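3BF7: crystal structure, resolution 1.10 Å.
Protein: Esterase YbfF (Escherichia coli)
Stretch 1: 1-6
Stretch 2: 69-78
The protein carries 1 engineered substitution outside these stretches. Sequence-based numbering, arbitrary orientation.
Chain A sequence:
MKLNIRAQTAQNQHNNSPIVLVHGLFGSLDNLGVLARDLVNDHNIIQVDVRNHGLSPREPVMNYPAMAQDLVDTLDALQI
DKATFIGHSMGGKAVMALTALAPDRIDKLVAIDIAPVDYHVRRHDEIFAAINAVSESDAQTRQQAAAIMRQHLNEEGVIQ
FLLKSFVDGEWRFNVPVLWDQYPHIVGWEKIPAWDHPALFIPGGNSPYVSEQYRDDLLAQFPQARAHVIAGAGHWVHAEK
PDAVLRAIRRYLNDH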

# COMPACT_ATOMS: atom_id res chain seq x y z
N MET A 1 -16.21 -3.03 3.70
CA MET A 1 -17.01 -1.78 3.59
C MET A 1 -16.43 -0.86 2.53
O MET A 1 -15.31 -1.05 2.06
N LYS A 2 -17.22 0.14 2.14
CA LYS A 2 -16.80 1.11 1.14
C LYS A 2 -15.72 2.00 1.75
O LYS A 2 -15.81 2.40 2.91
N LEU A 3 -14.69 2.30 0.96
CA LEU A 3 -13.58 3.12 1.42
C LEU A 3 -13.65 4.54 0.89
O LEU A 3 -14.36 4.82 -0.08
N ASN A 4 -12.92 5.43 1.55
CA ASN A 4 -12.83 6.80 1.09
C ASN A 4 -11.91 6.72 -0.12
O ASN A 4 -10.88 6.04 -0.08
N ILE A 5 -12.28 7.40 -1.20
CA ILE A 5 -11.46 7.38 -2.40
C ILE A 5 -11.40 8.73 -3.08
O ILE A 5 -12.22 9.61 -2.83
N ARG A 6 -10.40 8.86 -3.95
CA ARG A 6 -10.20 10.05 -4.76
C ARG A 6 -10.11 9.45 -6.16
O ARG A 6 -9.19 8.69 -6.45
N GLN A 69 -12.03 -7.47 0.88
CA GLN A 69 -13.47 -7.26 0.72
C GLN A 69 -13.77 -5.77 0.57
O GLN A 69 -14.66 -5.38 -0.19
N ASP A 70 -13.04 -4.94 1.31
CA ASP A 70 -13.24 -3.49 1.22
C ASP A 70 -13.01 -3.05 -0.22
O ASP A 70 -13.71 -2.17 -0.73
N LEU A 71 -12.02 -3.64 -0.88
CA LEU A 71 -11.72 -3.29 -2.26
C LEU A 71 -12.89 -3.70 -3.16
O LEU A 71 -13.28 -2.96 -4.06
N VAL A 72 -13.46 -4.87 -2.90
CA VAL A 72 -14.61 -5.33 -3.69
C VAL A 72 -15.80 -4.39 -3.47
O VAL A 72 -16.46 -3.97 -4.42
N ASP A 73 -16.06 -4.04 -2.21
CA ASP A 73 -17.17 -3.15 -1.89
C ASP A 73 -16.99 -1.79 -2.54
O ASP A 73 -17.96 -1.15 -2.95
N THR A 74 -15.74 -1.35 -2.63
CA THR A 74 -15.43 -0.06 -3.22
C THR A 74 -15.64 -0.11 -4.73
O THR A 74 -16.19 0.83 -5.32
N LEU A 75 -15.24 -1.21 -5.36
CA LEU A 75 -15.45 -1.37 -6.80
C LEU A 75 -16.95 -1.39 -7.09
O LEU A 75 -17.41 -0.79 -8.06
N ASP A 76 -17.70 -2.10 -6.25
CA ASP A 76 -19.15 -2.19 -6.44
C ASP A 76 -19.78 -0.81 -6.32
O ASP A 76 -20.69 -0.47 -7.08
N ALA A 77 -19.30 -0.02 -5.37
CA ALA A 77 -19.82 1.32 -5.15
C ALA A 77 -19.60 2.22 -6.36
O ALA A 77 -20.41 3.11 -6.64
N LEU A 78 -18.51 1.99 -7.07
CA LEU A 78 -18.18 2.79 -8.25
C LEU A 78 -18.64 2.11 -9.54
O LEU A 78 -18.43 2.63 -10.63

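What holds the very start of the chain against the helix? The answer is charge. The free amino group of Met1 sits between two carboxylates one helical turn apart, and it forms a salt bridge with each: Met1 N lies 2.6 Å from Asp70 OD2 and 2.8 Å from Asp73 OD2, and both contacts are also hydrogen bonds donated by the amino group. Asp70 and Asp73 are three residues apart on the helix and share the m rotamer, with chi1 of -69° and -67°, so their carboxylates can converge on one nitrogen. The CA-to-CB bond of Asp73 points toward stretch 1, whereas that of Asp70 runs sideways. The second oxygen of Asp73 is also engaged, since Gln69 NE2 donates a hydrogen bond to Asp73 OD1 at 2.9 Å, and Asp70 makes further hydrogen bonds elsewhere in the structure.

Where does the side chain of Met1 go, if the backbone nitrogen does the binding? Its CA-to-CB bond points away from the helix, and chi1 is 93°, between wells. The chain nevertheless folds so that its sulfur meets the same carboxylate, with Met1 SD 3.2 Å from Asp70 OD2. On the backbone side, Asp70 CA offers a CA-H...O contact to Met1 O at 3.3 Å, where the two main chains run close, Met1 CA being 4.8 Å from Asp70 CA.

How does the helix meet the backbone further along? Thr74 supplies the polar contact. Its side chain, in the m rotamer, accepts a hydrogen bond from Leu3 N at Thr74 OG1, 3.1 Å away with an angle of 148° at the hydrogen. The same hydroxyl donates to Asp70 O in the preceding turn, Thr74 OG1 to Asp70 O being 2.8 Å. Thr74 OG1 thus acts as donor and acceptor at once: its proton is spent within the helix, and its oxygen remains free to receive the amide of the loop.

Which side chains fill the apolar part of the contact? Leu3 and Ile5 both point toward the helix. Leu3 (chi1 m, chi2 t) is buried; its CD2 lies 3.9 Å from Asp70 CB, its CG is 3.5 Å from Thr74 OG1, and its CD1 reaches Leu71 CD2 at 4.3 Å. The CA-to-CB bond of Leu71 points away, yet the m,t rotamer brings the end of the side chain nearer. Ile5, with chi1 p and chi2 m, places CG2 3.7 Å from Thr74 CG2, so Thr74 presents its hydroxyl to the loop and its methyl to the isoleucine.

What does the exposed Lys2 contribute? Its CA-to-CB bond runs sideways, and the chain, with chi angles m, t, p, t, follows the helix until Lys2 CE packs 3.3 Å from Ala77 CB. Ala77 points toward stretch 1, and its small methyl receives the aliphatic part of the lysine. The contact here is therefore one of carbon against carbon, and the amino group of Lys2 makes no salt bridge to the helix.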

# COMPACT_ATOMS: atom_id res chain seq x y z
CB MET A 1 -17.05 -1.05 4.94
CG MET A 1 -15.97 0.01 5.12
SD MET A 1 -14.32 -0.63 5.37
CE MET A 1 -13.69 0.60 6.52
CB LYS A 2 -18.00 1.96 0.72
CG LYS A 2 -19.14 1.14 0.13
CD LYS A 2 -20.41 1.96 -0.06
CE LYS A 2 -20.19 3.12 -1.02
NZ LYS A 2 -21.45 3.85 -1.30
CB LEU A 3 -12.26 2.50 0.95
CG LEU A 3 -11.97 1.07 1.39
CD1 LEU A 3 -10.70 0.58 0.72
CD2 LEU A 3 -11.85 1.02 2.91
CB ASN A 4 -12.20 7.69 2.17
CG ASN A 4 -11.93 9.10 1.67
OD1 ASN A 4 -10.83 9.63 1.83
ND2 ASN A 4 -12.93 9.71 1.06
CB ILE A 5 -11.98 6.36 -3.45
CG1 ILE A 5 -13.26 6.88 -4.12
CG2 ILE A 5 -12.24 5.01 -2.79
CD1 ILE A 5 -14.44 7.06 -3.20
CB ARG A 6 -8.88 10.73 -4.40
CG ARG A 6 -8.62 12.03 -5.15
CD ARG A 6 -9.59 13.11 -4.71
NE ARG A 6 -9.50 13.37 -3.28
CZ ARG A 6 -8.39 13.74 -2.65
NH1 ARG A 6 -7.26 13.91 -3.33
NH2 ARG A 6 -8.40 13.95 -1.34
CB GLN A 69 -14.23 -7.81 1.92
CG GLN A 69 -15.74 -7.59 1.84
CD GLN A 69 -16.38 -8.40 0.74
OE1 GLN A 69 -16.28 -9.62 0.71
NE2 GLN A 69 -17.06 -7.71 -0.18
CB ASP A 70 -12.26 -2.74 2.12
CG ASP A 70 -12.53 -2.93 3.60
OD1 ASP A 70 -11.65 -2.55 4.40
OD2 ASP A 70 -13.61 -3.44 3.98
CB LEU A 71 -10.41 -3.95 -2.72
CG LEU A 71 -9.15 -3.47 -1.98
CD1 LEU A 71 -7.93 -4.23 -2.47
CD2 LEU A 71 -8.95 -1.98 -2.19
CB VAL A 72 -15.04 -6.76 -3.30
CG1 VAL A 72 -16.32 -7.14 -4.04
CG2 VAL A 72 -13.93 -7.75 -3.62
CB ASP A 73 -17.31 -2.96 -0.38
CG ASP A 73 -17.72 -4.23 0.34
OD1 ASP A 73 -18.36 -5.09 -0.30
OD2 ASP A 73 -17.43 -4.35 1.54
CB THR A 74 -13.98 0.36 -2.87
OG1 THR A 74 -13.87 0.50 -1.45
CG2 THR A 74 -13.62 1.68 -3.54
CB LEU A 75 -14.82 -2.66 -7.32
CG LEU A 75 -13.30 -2.80 -7.41
CD1 LEU A 75 -12.96 -4.15 -8.03
CD2 LEU A 75 -12.70 -1.67 -8.24
CB ASP A 76 -19.78 -3.13 -5.40
CG ASP A 76 -19.48 -4.60 -5.67
OD1 ASP A 76 -19.06 -4.94 -6.79
OD2 ASP A 76 -19.69 -5.42 -4.75
CB ALA A 77 -19.16 1.94 -3.92
CB LEU A 78 -16.67 3.04 -8.32
CG LEU A 78 -16.07 3.78 -7.12
CD1 LEU A 78 -14.57 3.95 -7.34
CD2 LEU A 78 -16.74 5.15 -6.97